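Long-range contacts in 4-hydroxyphenylpyruvate dioxygenase (Pseudomonas putida, PDB 5HMQ), which converts 3-dehydroshikimate to protocatechuate and water with the help of a divalent metal ion, through a dehydratase domain fused to a dioxygenase-like domain: residues S330-Q334 / L345-P349; L320-A325 / L335-I341; P45-R49 / L89-G94; I59-P64 / L93-L99; R261-Y265 / L460-L465. All coordinates share one frame; numbering follows the deposited sequence.

Contact 1 of 5, residues S330-Q334 / L345-P349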
# COMPACT_ATOMS: atom_id res chain seq x y z
N SER C 330 10.92 35.12 18.46
CA SER C 330 11.05 34.29 19.65
C SER C 330 11.47 32.86 19.34
O SER C 330 12.05 32.18 20.19
CB SER C 330 9.74 34.29 20.44
OG SER C 330 8.64 34.00 19.60
N LYS C 331 11.18 32.39 18.13
CA LYS C 331 11.45 31.01 17.75
C LYS C 331 12.66 30.92 16.83
O LYS C 331 13.12 31.92 16.26
CB LYS C 331 10.23 30.39 17.07
CG LYS C 331 8.96 30.45 17.91
CD LYS C 331 7.75 30.00 17.12
CE LYS C 331 6.52 29.92 18.00
NZ LYS C 331 5.31 29.53 17.21
N GLU C 332 13.18 29.70 16.69
CA GLU C 332 14.30 29.42 15.79
C GLU C 332 13.76 29.20 14.38
O GLU C 332 13.78 28.10 13.82
CB GLU C 332 15.10 28.22 16.29
CG GLU C 332 15.86 28.51 17.57
CD GLU C 332 16.87 29.64 17.40
OE1 GLU C 332 17.79 29.49 16.56
OE2 GLU C 332 16.73 30.67 18.09
N VAL C 333 13.30 30.30 13.79
CA VAL C 333 12.63 30.30 12.49
C VAL C 333 13.27 31.37 11.62
O VAL C 333 13.31 32.54 12.00
CB VAL C 333 11.12 30.55 12.64
CG1 VAL C 333 10.50 30.83 11.29
CG2 VAL C 333 10.44 29.36 13.29
N GLN C 334 13.75 30.97 10.45
CA GLN C 334 14.39 31.87 9.51
C GLN C 334 13.52 32.06 8.28
O GLN C 334 12.93 31.10 7.77
CB GLN C 334 15.77 31.36 9.09
CG GLN C 334 16.82 31.49 10.18
CD GLN C 334 17.23 32.93 10.41
OE1 GLN C 334 16.99 33.80 9.58
NE2 GLN C 334 17.86 33.19 11.55
N LEU C 345 12.28 28.60 7.13
CA LEU C 345 13.07 27.50 7.68
C LEU C 345 12.74 27.36 9.16
O LEU C 345 13.13 28.20 9.97
CB LEU C 345 14.56 27.74 7.46
CG LEU C 345 15.04 27.93 6.02
CD1 LEU C 345 16.56 28.02 5.97
CD2 LEU C 345 14.54 26.80 5.13
N ASN C 346 12.01 26.30 9.50
CA ASN C 346 11.49 26.09 10.85
C ASN C 346 12.40 25.10 11.57
O ASN C 346 12.36 23.89 11.30
CB ASN C 346 10.04 25.61 10.78
CG ASN C 346 9.40 25.46 12.15
OD1 ASN C 346 10.03 25.71 13.18
ND2 ASN C 346 8.13 25.06 12.17
N ALA C 347 13.23 25.61 12.48
CA ALA C 347 14.11 24.78 13.29
C ALA C 347 13.72 24.79 14.76
O ALA C 347 14.50 24.34 15.61
CB ALA C 347 15.56 25.23 13.13
N GLU C 348 12.54 25.30 15.09
CA GLU C 348 12.08 25.35 16.48
C GLU C 348 11.80 23.94 16.99
O GLU C 348 10.97 23.23 16.40
CB GLU C 348 10.83 26.22 16.59
CG GLU C 348 10.25 26.32 18.00
CD GLU C 348 11.06 27.22 18.92
OE1 GLU C 348 12.16 27.68 18.53
OE2 GLU C 348 10.59 27.49 20.05
N PRO C 349 12.44 23.50 18.06
CA PRO C 349 12.19 22.14 18.57
C PRO C 349 10.90 22.07 19.38
O PRO C 349 10.30 23.07 19.76
CB PRO C 349 13.42 21.89 19.46
CG PRO C 349 13.79 23.24 19.95
CD PRO C 349 13.47 24.20 18.84
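The carboxylate of E348 receives the backbone N-H of E332 from above its plane, 39° out of it. The bond, from E332 N to E348 OE1, is 2.9 Å long and nearly straight (169°). The other oxygen, E348 OE2, lies 4.0 Å from CG of K331, whose chain crosses that of E348 at about a right angle. E348 gets there by a bend: CG is anti to the backbone N, and chi2 of 75° then folds the carboxylate back toward the opposite chain. The amide of N346 is a second flat group. Its OD1 touches CG2 of V333 at 3.7 Å and also accepts the backbone N of E348, which makes an Asx turn. Its ND2 is held by E302. The two segments are the open end of the antiparallel hairpin of strands 333-338 and 341-346, in the first vicinal oxygen chelate (VOC) module. Q334 and L345 form a hydrogen-bonded pair, with Q334 N to L345 O at 2.9 Å and L345 N to Q334 O at 2.7 Å. V333 and N346 follow as a non-hydrogen-bonded pair. Beyond them the strands end, and E332 sits at the centre of an inverse gamma turn. Its carbonyl still takes the N-H of A347, at 2.9 Å from O to N. The carboxylate of E332 turns to K327 in a salt bridge, and K331 NZ pairs with E397.

Contact 2 of 5, residues L320-A325 / L335-I341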
# COMPACT_ATOMS: atom_id res chain seq x y z
N LEU C 320 21.26 30.19 -4.36
CA LEU C 320 20.22 30.31 -5.37
C LEU C 320 19.62 31.72 -5.45
O LEU C 320 18.67 31.93 -6.21
CB LEU C 320 19.11 29.29 -5.12
CG LEU C 320 19.42 27.87 -5.59
CD1 LEU C 320 18.51 26.86 -4.90
CD2 LEU C 320 19.29 27.78 -7.12
N GLY C 321 20.15 32.67 -4.69
CA GLY C 321 19.76 34.06 -4.81
C GLY C 321 18.83 34.58 -3.74
O GLY C 321 18.39 35.73 -3.84
N PHE C 322 18.51 33.79 -2.72
CA PHE C 322 17.59 34.23 -1.69
C PHE C 322 18.31 35.09 -0.66
O PHE C 322 19.48 34.85 -0.34
CB PHE C 322 16.93 33.03 -1.00
CG PHE C 322 15.91 32.33 -1.85
CD1 PHE C 322 16.29 31.36 -2.76
CD2 PHE C 322 14.56 32.64 -1.74
CE1 PHE C 322 15.36 30.71 -3.54
CE2 PHE C 322 13.62 32.00 -2.53
CZ PHE C 322 14.02 31.04 -3.43
N ALA C 323 17.62 36.10 -0.15
CA ALA C 323 18.13 36.97 0.89
C ALA C 323 17.60 36.53 2.25
O ALA C 323 16.46 36.07 2.36
CB ALA C 323 17.76 38.43 0.63
N GLU C 324 18.43 36.66 3.28
CA GLU C 324 17.99 36.43 4.65
C GLU C 324 17.07 37.57 5.06
O GLU C 324 17.54 38.63 5.48
CB GLU C 324 19.18 36.32 5.59
CG GLU C 324 20.15 35.20 5.24
CD GLU C 324 21.20 34.99 6.32
OE1 GLU C 324 20.90 34.31 7.31
OE2 GLU C 324 22.32 35.52 6.16
N ALA C 325 15.76 37.35 4.97
CA ALA C 325 14.83 38.44 5.23
C ALA C 325 14.64 38.70 6.72
O ALA C 325 14.04 39.72 7.07
CB ALA C 325 13.48 38.14 4.58
N LEU C 335 13.44 33.30 7.81
CA LEU C 335 12.69 33.64 6.61
C LEU C 335 13.66 34.05 5.52
O LEU C 335 14.54 34.89 5.74
CB LEU C 335 11.70 34.78 6.89
CG LEU C 335 10.94 35.33 5.69
CD1 LEU C 335 10.06 34.25 5.08
CD2 LEU C 335 10.11 36.53 6.08
N LEU C 336 13.51 33.45 4.34
CA LEU C 336 14.30 33.82 3.17
C LEU C 336 13.36 34.22 2.04
O LEU C 336 12.25 33.69 1.91
CB LEU C 336 15.23 32.69 2.70
CG LEU C 336 16.48 32.41 3.54
CD1 LEU C 336 16.17 31.56 4.76
CD2 LEU C 336 17.62 31.84 2.70
N ARG C 337 13.81 35.17 1.23
CA ARG C 337 12.93 35.84 0.29
C ARG C 337 13.66 36.10 -1.01
O ARG C 337 14.85 36.42 -1.02
CB ARG C 337 12.44 37.15 0.92
CG ARG C 337 11.19 37.75 0.33
CD ARG C 337 10.74 38.90 1.22
NE ARG C 337 9.30 38.88 1.47
CZ ARG C 337 8.71 39.52 2.48
NH1 ARG C 337 9.43 40.23 3.33
NH2 ARG C 337 7.39 39.44 2.63
N GLN C 338 12.94 35.97 -2.12
CA GLN C 338 13.45 36.35 -3.44
C GLN C 338 12.27 36.53 -4.37
O GLN C 338 11.52 35.58 -4.61
CB GLN C 338 14.41 35.30 -3.99
CG GLN C 338 14.93 35.63 -5.39
CD GLN C 338 15.97 34.64 -5.88
OE1 GLN C 338 16.54 34.82 -6.96
NE2 GLN C 338 16.21 33.60 -5.11
N GLY C 339 12.12 37.74 -4.91
CA GLY C 339 10.97 38.02 -5.76
C GLY C 339 9.67 37.84 -5.00
O GLY C 339 9.44 38.46 -3.95
N ASP C 340 8.81 36.97 -5.50
CA ASP C 340 7.55 36.65 -4.85
C ASP C 340 7.62 35.30 -4.14
O ASP C 340 6.59 34.76 -3.72
CB ASP C 340 6.43 36.68 -5.89
CG ASP C 340 5.05 36.50 -5.30
OD1 ASP C 340 4.51 37.48 -4.76
OD2 ASP C 340 4.49 35.38 -5.38
N ILE C 341 8.83 34.77 -3.93
CA ILE C 341 9.04 33.50 -3.25
C ILE C 341 9.41 33.78 -1.80
O ILE C 341 10.37 34.50 -1.53
CB ILE C 341 10.14 32.68 -3.95
CG1 ILE C 341 9.93 32.67 -5.46
CG2 ILE C 341 10.16 31.26 -3.41
CD1 ILE C 341 11.19 32.41 -6.26
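Q338 runs extended across one face of F322 to L320, with CG anti to its backbone N (chi1 178°) and the chain straight beyond CG. F322 has chi1 of -73°, which sets CG beside its backbone N and lays one ring face against Q338. The amide crosses that face nearly edge-on, its plane 84° from the ring. NE2 stands 3.2 Å above the ring plane, offset toward the rim. Nearer the backbone, CB of Q338 makes a CH-pi contact, 3.9 Å from the centroid of the F322 ring. At the ring edge, CG2 of I341 touches CE2 of F322 at 3.6 Å. The same NE2 donates to L320 O at 3.2 Å, coming from above the carbonyl plane. It thus meets the Schellman motif in which G321 closes helix 307-319. Q338 OE1 accepts from the backbone of L440, so both ends of the amide are used. The backbones pair as an antiparallel hairpin. A323 and R337 exchange two hydrogen bonds, 2.9 Å from A323 N to R337 O and 3.0 Å from R337 N to A323 O. A325 N adds a bond to L335 O, and A325 CB rests on L335 CG at 3.9 Å. A type II' turn from Q338 to I341 sends the chain into strand 341-346. On the other side of strand 323-328 runs strand 428-430, whose L430 packs on A325 and L335.

Contact 3 of 5, residues P45-R49 / L89-G94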
# COMPACT_ATOMS: atom_id res chain seq x y z
N PRO C 45 -26.52 -14.88 7.48
CA PRO C 45 -27.08 -13.75 6.71
C PRO C 45 -27.97 -12.85 7.54
O PRO C 45 -28.03 -11.64 7.29
CB PRO C 45 -27.87 -14.44 5.59
CG PRO C 45 -27.29 -15.79 5.48
CD PRO C 45 -26.74 -16.18 6.81
N ARG C 46 -28.67 -13.40 8.53
CA ARG C 46 -29.50 -12.56 9.39
C ARG C 46 -28.64 -11.75 10.35
O ARG C 46 -28.99 -10.61 10.69
CB ARG C 46 -30.48 -13.43 10.15
CG ARG C 46 -31.32 -12.67 11.15
CD ARG C 46 -32.34 -13.57 11.79
NE ARG C 46 -33.47 -12.83 12.30
CZ ARG C 46 -33.82 -12.83 13.59
NH1 ARG C 46 -33.13 -13.55 14.49
NH2 ARG C 46 -34.87 -12.11 13.99
N GLN C 47 -27.51 -12.30 10.79
CA GLN C 47 -26.57 -11.52 11.59
C GLN C 47 -26.00 -10.36 10.79
O GLN C 47 -25.70 -9.30 11.36
CB GLN C 47 -25.46 -12.42 12.13
CG GLN C 47 -25.95 -13.38 13.21
CD GLN C 47 -24.88 -14.34 13.67
OE1 GLN C 47 -24.38 -15.16 12.90
NE2 GLN C 47 -24.51 -14.25 14.95
N VAL C 48 -25.83 -10.53 9.48
CA VAL C 48 -25.44 -9.40 8.63
C VAL C 48 -26.53 -8.35 8.63
O VAL C 48 -26.26 -7.15 8.76
CB VAL C 48 -25.12 -9.88 7.20
CG1 VAL C 48 -24.78 -8.69 6.32
CG2 VAL C 48 -23.97 -10.86 7.22
N ARG C 49 -27.79 -8.78 8.51
CA ARG C 49 -28.91 -7.84 8.58
C ARG C 49 -28.92 -7.09 9.90
O ARG C 49 -29.21 -5.89 9.94
CB ARG C 49 -30.23 -8.59 8.38
CG ARG C 49 -31.46 -7.72 8.47
CD ARG C 49 -32.73 -8.53 8.27
NE ARG C 49 -33.89 -7.67 8.06
CZ ARG C 49 -35.10 -8.12 7.76
NH1 ARG C 49 -35.31 -9.43 7.63
NH2 ARG C 49 -36.10 -7.27 7.58
N LEU C 89 -31.84 -16.07 0.35
CA LEU C 89 -30.74 -15.38 1.01
C LEU C 89 -31.05 -13.90 1.21
O LEU C 89 -30.75 -13.33 2.27
CB LEU C 89 -29.46 -15.56 0.19
CG LEU C 89 -28.13 -15.06 0.74
CD1 LEU C 89 -27.84 -15.75 2.04
CD2 LEU C 89 -27.03 -15.33 -0.27
N MSE C 90 -31.67 -13.27 0.22
CA MSE C 90 -31.99 -11.85 0.28
C MSE C 90 -33.00 -11.52 1.37
O MSE C 90 -32.89 -10.49 2.04
CB MSE C 90 -32.52 -11.38 -1.08
CG MSE C 90 -31.50 -11.45 -2.18
SE MSE C 90 -32.32 -11.50 -3.94
CE MSE C 90 -33.17 -9.74 -3.92
N GLN C 91 -33.99 -12.40 1.55
CA GLN C 91 -34.98 -12.17 2.59
C GLN C 91 -34.38 -12.32 3.98
O GLN C 91 -34.84 -11.66 4.92
CB GLN C 91 -36.18 -13.10 2.39
CG GLN C 91 -37.14 -12.57 1.34
CD GLN C 91 -38.24 -13.55 0.98
OE1 GLN C 91 -38.16 -14.74 1.27
NE2 GLN C 91 -39.29 -13.04 0.35
N GLU C 92 -33.35 -13.15 4.14
CA GLU C 92 -32.65 -13.17 5.42
C GLU C 92 -31.76 -11.94 5.59
O GLU C 92 -31.52 -11.50 6.72
CB GLU C 92 -31.82 -14.44 5.56
CG GLU C 92 -32.62 -15.72 5.52
CD GLU C 92 -33.26 -16.01 6.87
OE1 GLU C 92 -32.80 -15.42 7.88
OE2 GLU C 92 -34.20 -16.83 6.92
N LEU C 93 -31.26 -11.38 4.49
CA LEU C 93 -30.48 -10.15 4.55
C LEU C 93 -31.34 -8.91 4.74
O LEU C 93 -30.84 -7.90 5.26
CB LEU C 93 -29.64 -9.99 3.28
CG LEU C 93 -28.48 -10.97 3.10
CD1 LEU C 93 -27.87 -10.82 1.72
CD2 LEU C 93 -27.43 -10.75 4.18
N GLY C 94 -32.61 -8.96 4.35
CA GLY C 94 -33.45 -7.78 4.43
C GLY C 94 -33.32 -6.85 3.25
O GLY C 94 -33.56 -5.64 3.40
O HOH W 1 -29.81 -16.20 8.04
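P45 and L89 meet bump to bump at about a right angle, with CG of the proline 3.5 Å from CD1 of L89. L93 supplies the next bump. Its CD2 fits between P45 and V48, one turn of helix apart, 3.3 Å from P45 O and 3.9 Å from V48 CB. The L93 side chain starts away from helix 45-55, and chi1 of -70° helps swing its tip back. R49 is the long ridge on the other side. Its chain runs extended, CG anti to the backbone N (chi1 178°), and lies across the C-terminal end of helix 76-93. CB of R49 is 3.3 Å from L93 O. The guanidinium lies flat over G94, whose CA sits 3.6 Å above the plane, over its centre. G94 has positive phi and no side chain, which leaves room for the group to lie this close. The carbonyls of Q91, E92 and L93 point to this end, and their partial charge probably favours the arginine. No direct hydrogen bond joins the segments; a water bridges them, 3.1 Å from both R46 N and E92 OE1. The two short helical segments, 36° apart with axes 8.1 Å apart at closest approach, belong to the outer helical layer of the TIM barrel. Inward, L89 and L93 rest on F62 of strand 58-66, and L38 of helix 35-40 packs on V48, L89 and L93.

Contact 4 of 5, residues I59-P64 / L93-L99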
# COMPACT_ATOMS: atom_id res chain seq x y z
N ILE C 59 -29.13 -2.39 3.39
CA ILE C 59 -28.58 -3.26 2.36
C ILE C 59 -29.38 -2.97 1.09
O ILE C 59 -30.51 -3.43 0.93
CB ILE C 59 -28.64 -4.73 2.75
CG1 ILE C 59 -27.81 -4.97 4.01
CG2 ILE C 59 -28.14 -5.61 1.61
CD1 ILE C 59 -27.81 -6.41 4.48
N THR C 60 -28.78 -2.19 0.18
CA THR C 60 -29.49 -1.69 -0.99
C THR C 60 -29.43 -2.63 -2.19
O THR C 60 -30.17 -2.42 -3.15
CB THR C 60 -28.93 -0.32 -1.39
OG1 THR C 60 -27.55 -0.45 -1.74
CG2 THR C 60 -29.05 0.67 -0.24
N LEU C 61 -28.57 -3.65 -2.16
CA LEU C 61 -28.43 -4.54 -3.30
C LEU C 61 -27.66 -5.79 -2.89
O LEU C 61 -26.74 -5.71 -2.08
CB LEU C 61 -27.70 -3.84 -4.46
CG LEU C 61 -27.34 -4.70 -5.67
CD1 LEU C 61 -28.58 -5.14 -6.43
CD2 LEU C 61 -26.38 -3.96 -6.59
N PHE C 62 -28.05 -6.93 -3.45
CA PHE C 62 -27.30 -8.17 -3.36
C PHE C 62 -26.79 -8.52 -4.75
O PHE C 62 -27.55 -8.44 -5.73
CB PHE C 62 -28.17 -9.30 -2.80
CG PHE C 62 -27.49 -10.64 -2.81
CD1 PHE C 62 -26.56 -10.96 -1.84
CD2 PHE C 62 -27.78 -11.58 -3.79
CE1 PHE C 62 -25.93 -12.19 -1.84
CE2 PHE C 62 -27.15 -12.81 -3.80
CZ PHE C 62 -26.22 -13.12 -2.82
N GLN C 63 -25.52 -8.89 -4.84
CA GLN C 63 -24.89 -9.12 -6.14
C GLN C 63 -23.64 -10.00 -6.01
O GLN C 63 -23.04 -10.06 -4.93
CB GLN C 63 -24.54 -7.78 -6.80
CG GLN C 63 -23.50 -6.96 -6.04
CD GLN C 63 -22.28 -6.63 -6.88
OE1 GLN C 63 -21.80 -7.47 -7.65
NE2 GLN C 63 -21.78 -5.41 -6.75
N PRO C 64 -23.25 -10.69 -7.09
CA PRO C 64 -23.93 -10.74 -8.39
C PRO C 64 -24.64 -12.06 -8.67
O PRO C 64 -24.43 -13.04 -7.95
CB PRO C 64 -22.77 -10.54 -9.36
CG PRO C 64 -21.63 -11.28 -8.70
CD PRO C 64 -21.89 -11.23 -7.19
N LEU C 93 -31.26 -11.38 4.49
CA LEU C 93 -30.48 -10.15 4.55
C LEU C 93 -31.34 -8.91 4.74
O LEU C 93 -30.84 -7.90 5.26
CB LEU C 93 -29.64 -9.99 3.28
CG LEU C 93 -28.48 -10.97 3.10
CD1 LEU C 93 -27.87 -10.82 1.72
CD2 LEU C 93 -27.43 -10.75 4.18
N GLY C 94 -32.61 -8.96 4.35
CA GLY C 94 -33.45 -7.78 4.43
C GLY C 94 -33.32 -6.85 3.25
O GLY C 94 -33.56 -5.64 3.40
N THR C 95 -32.95 -7.36 2.08
CA THR C 95 -32.84 -6.57 0.87
C THR C 95 -33.81 -7.13 -0.17
O THR C 95 -34.23 -8.29 -0.08
CB THR C 95 -31.40 -6.57 0.32
OG1 THR C 95 -31.28 -5.59 -0.71
CG2 THR C 95 -31.03 -7.94 -0.23
N ASP C 96 -34.18 -6.30 -1.13
CA ASP C 96 -35.19 -6.69 -2.11
C ASP C 96 -34.71 -6.59 -3.55
O ASP C 96 -35.52 -6.78 -4.47
CB ASP C 96 -36.46 -5.85 -1.92
CG ASP C 96 -36.36 -4.47 -2.56
OD1 ASP C 96 -35.26 -3.88 -2.54
OD2 ASP C 96 -37.38 -3.98 -3.08
N LEU C 97 -33.43 -6.31 -3.78
CA LEU C 97 -32.92 -6.10 -5.13
C LEU C 97 -31.67 -6.94 -5.34
O LEU C 97 -30.76 -6.94 -4.50
CB LEU C 97 -32.61 -4.62 -5.38
CG LEU C 97 -32.08 -4.26 -6.77
CD1 LEU C 97 -33.08 -4.63 -7.85
CD2 LEU C 97 -31.72 -2.78 -6.84
N VAL C 98 -31.62 -7.65 -6.46
CA VAL C 98 -30.47 -8.46 -6.84
C VAL C 98 -30.02 -8.05 -8.23
O VAL C 98 -30.85 -7.80 -9.12
CB VAL C 98 -30.79 -9.98 -6.79
CG1 VAL C 98 -32.02 -10.30 -7.62
CG2 VAL C 98 -29.59 -10.81 -7.24
N LEU C 99 -28.71 -7.95 -8.42
CA LEU C 99 -28.13 -7.59 -9.70
C LEU C 99 -27.89 -8.85 -10.53
O LEU C 99 -27.25 -9.80 -10.06
CB LEU C 99 -26.82 -6.82 -9.52
CG LEU C 99 -26.08 -6.25 -10.74
CD1 LEU C 99 -25.28 -5.02 -10.33
CD2 LEU C 99 -25.17 -7.27 -11.40
O HOH W 2 -31.84 -2.75 4.03
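L61 sends its side chain over the neighbouring strand. Its CB starts away from that strand, but CG is anti to the backbone N (chi1 173°), and CD1 turns back across it. CD1 lies 3.4 Å from both L97 O and L99 N, and 3.6 Å from L97 CG. CD2 goes further along and meets CD1 of L99 at 4.0 Å. Beneath this branch the strands pair in parallel, F62 opposite V98. F62 N donates to L97 O at 2.9 Å, in the carbonyl plane, and F62 O receives L99 N. F62 points to the outer side. There CG2 of V98 reaches the edge of its ring, while CD1 of L93 meets F62 CD1 obliquely at 3.8 Å. Just before strand 97-101 begins, T95 OG1 donates to I59 O at 2.8 Å, from above the carbonyl plane. This ties the loop after helix 76-93 to strand 58-66. Strand 58-66, that helix and strand 97-101 form one beta-alpha-beta crossover of the TIM barrel. Strands 30-34 and 132-136 lie on either side of this pair. Helix 76-93 covers F62 and V98. Q63 NE2 is hydrogen-bonded to E32 and to the metal ligand E241, and L99 packs against the metal ligand E136.

Contact 5 of 5, residues R261-Y265 / L460-L465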
# COMPACT_ATOMS: atom_id res chain seq x y z
N ARG C 261 -16.38 10.78 -0.16
CA ARG C 261 -15.88 12.04 -0.69
C ARG C 261 -16.03 12.11 -2.21
O ARG C 261 -16.41 13.15 -2.75
CB ARG C 261 -14.42 12.24 -0.28
CG ARG C 261 -13.77 13.49 -0.86
CD ARG C 261 -12.34 13.65 -0.36
NE ARG C 261 -12.29 14.12 1.02
CZ ARG C 261 -11.18 14.19 1.75
NH1 ARG C 261 -10.02 13.80 1.24
NH2 ARG C 261 -11.23 14.63 3.00
N SER C 262 -15.74 11.00 -2.90
CA SER C 262 -15.86 11.00 -4.36
C SER C 262 -17.30 11.15 -4.81
O SER C 262 -17.56 11.75 -5.86
CB SER C 262 -15.25 9.72 -4.93
OG SER C 262 -16.13 8.62 -4.78
N LEU C 263 -18.26 10.61 -4.04
CA LEU C 263 -19.66 10.78 -4.39
C LEU C 263 -20.11 12.22 -4.18
O LEU C 263 -20.90 12.75 -4.97
CB LEU C 263 -20.53 9.81 -3.58
CG LEU C 263 -20.53 8.36 -4.07
CD1 LEU C 263 -21.43 7.50 -3.21
CD2 LEU C 263 -20.96 8.30 -5.53
N LEU C 264 -19.65 12.85 -3.10
CA LEU C 264 -19.95 14.26 -2.88
C LEU C 264 -19.40 15.12 -4.02
O LEU C 264 -20.09 16.00 -4.54
CB LEU C 264 -19.37 14.72 -1.54
CG LEU C 264 -19.91 14.01 -0.30
CD1 LEU C 264 -19.29 14.59 0.96
CD2 LEU C 264 -21.44 14.07 -0.25
N TYR C 265 -18.16 14.85 -4.43
CA TYR C 265 -17.56 15.59 -5.54
C TYR C 265 -18.29 15.30 -6.85
O TYR C 265 -18.50 16.21 -7.66
CB TYR C 265 -16.08 15.23 -5.65
CG TYR C 265 -15.32 15.95 -6.74
CD1 TYR C 265 -15.10 17.32 -6.68
CD2 TYR C 265 -14.79 15.26 -7.82
CE1 TYR C 265 -14.40 17.98 -7.67
CE2 TYR C 265 -14.09 15.91 -8.82
CZ TYR C 265 -13.89 17.27 -8.74
OH TYR C 265 -13.19 17.92 -9.73
N LEU C 460 -7.86 12.85 -5.49
CA LEU C 460 -9.21 13.21 -5.08
C LEU C 460 -9.19 14.31 -4.02
O LEU C 460 -10.07 15.18 -4.00
CB LEU C 460 -9.96 11.98 -4.58
CG LEU C 460 -11.36 12.22 -4.01
CD1 LEU C 460 -12.24 12.92 -5.03
CD2 LEU C 460 -11.98 10.90 -3.60
N PHE C 461 -8.19 14.27 -3.14
CA PHE C 461 -8.07 15.30 -2.10
C PHE C 461 -7.98 16.69 -2.72
O PHE C 461 -8.70 17.61 -2.32
CB PHE C 461 -6.85 15.00 -1.23
CG PHE C 461 -6.48 16.10 -0.27
CD1 PHE C 461 -7.08 16.19 0.97
CD2 PHE C 461 -5.50 17.03 -0.61
CE1 PHE C 461 -6.74 17.20 1.85
CE2 PHE C 461 -5.15 18.04 0.27
CZ PHE C 461 -5.77 18.12 1.50
N TYR C 462 -7.10 16.86 -3.71
CA TYR C 462 -6.90 18.17 -4.32
C TYR C 462 -8.03 18.52 -5.29
O TYR C 462 -8.41 19.69 -5.39
CB TYR C 462 -5.54 18.23 -5.01
CG TYR C 462 -4.43 18.70 -4.09
CD1 TYR C 462 -4.33 20.03 -3.72
CD2 TYR C 462 -3.49 17.81 -3.59
CE1 TYR C 462 -3.32 20.47 -2.88
CE2 TYR C 462 -2.48 18.23 -2.75
CZ TYR C 462 -2.40 19.57 -2.40
OH TYR C 462 -1.39 20.00 -1.57
N LYS C 463 -8.56 17.53 -6.02
CA LYS C 463 -9.65 17.82 -6.94
C LYS C 463 -10.90 18.29 -6.20
O LYS C 463 -11.59 19.20 -6.67
CB LYS C 463 -9.98 16.59 -7.78
CG LYS C 463 -9.10 16.39 -9.00
CD LYS C 463 -9.65 15.28 -9.88
CE LYS C 463 -8.99 15.25 -11.24
NZ LYS C 463 -9.52 14.15 -12.09
N SER C 464 -11.21 17.69 -5.06
CA SER C 464 -12.47 18.01 -4.39
C SER C 464 -12.33 19.20 -3.44
O SER C 464 -13.08 20.17 -3.56
CB SER C 464 -13.00 16.78 -3.64
OG SER C 464 -12.12 16.37 -2.61
N LEU C 465 -11.38 19.14 -2.51
CA LEU C 465 -11.27 20.20 -1.51
C LEU C 465 -10.87 21.54 -2.12
O LEU C 465 -11.31 22.59 -1.64
CB LEU C 465 -10.27 19.81 -0.42
CG LEU C 465 -10.80 18.98 0.76
CD1 LEU C 465 -11.00 17.53 0.35
CD2 LEU C 465 -9.88 19.09 1.97
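R261 is a knob in a hole of the facing helix, among L460, F461, S464 and L465. This helix pair joins the TIM barrel to the second VOC module. The short segments run 36° apart, with 10.0 Å between axes. The chain of R261 leaves with CG anti to the backbone N and bends at chi3 (-76°), which turns the guanidinium across the other helix, beside F461 and pointing the same way. L465 CD1 sits 3.6 Å above the guanidinium plane, over its centre. NH1 lies in the plane of the F461 ring, at its edge. NE donates to F384 O, in another part of the chain. Y265, one turn on, lies against the backbone of K463 and S464. S464 N is over one ring face, and Y265 CD1 is 3.6 Å from S464 CA. CE1 of Y265 comes within 3.2 Å of K463 O. L460 is the main apolar partner. Its CD2 touches S262 CB at 3.7 Å, and its CG lies 4.0 Å from R261 CD. No hydrogen bond crosses between the segments. S464 OG, 3.5 Å from R261 CD, is turned back to its own helix and donates to L460 O at 2.7 Å.

Contacts 3 and 4 come first along the chain and lie in the TIM barrel, their centres about 9 Å apart. They share L93 and G94, so the end of helix 76-93 serves both the outer helical layer and the strand pair. Contacts 1 and 2 lie in the first VOC module, about 17 Å apart between centres. Both use strand 333-338, with a neighbour on each side, and L345 touches L336 between them. The groups are about 58 to 65 Å apart between centres. Contact 5 lies between them, about 28 to 35 Å from the other centres; its segments come before and after contacts 1 and 2, and it joins the catalytic barrel to the dioxygenase-like domain.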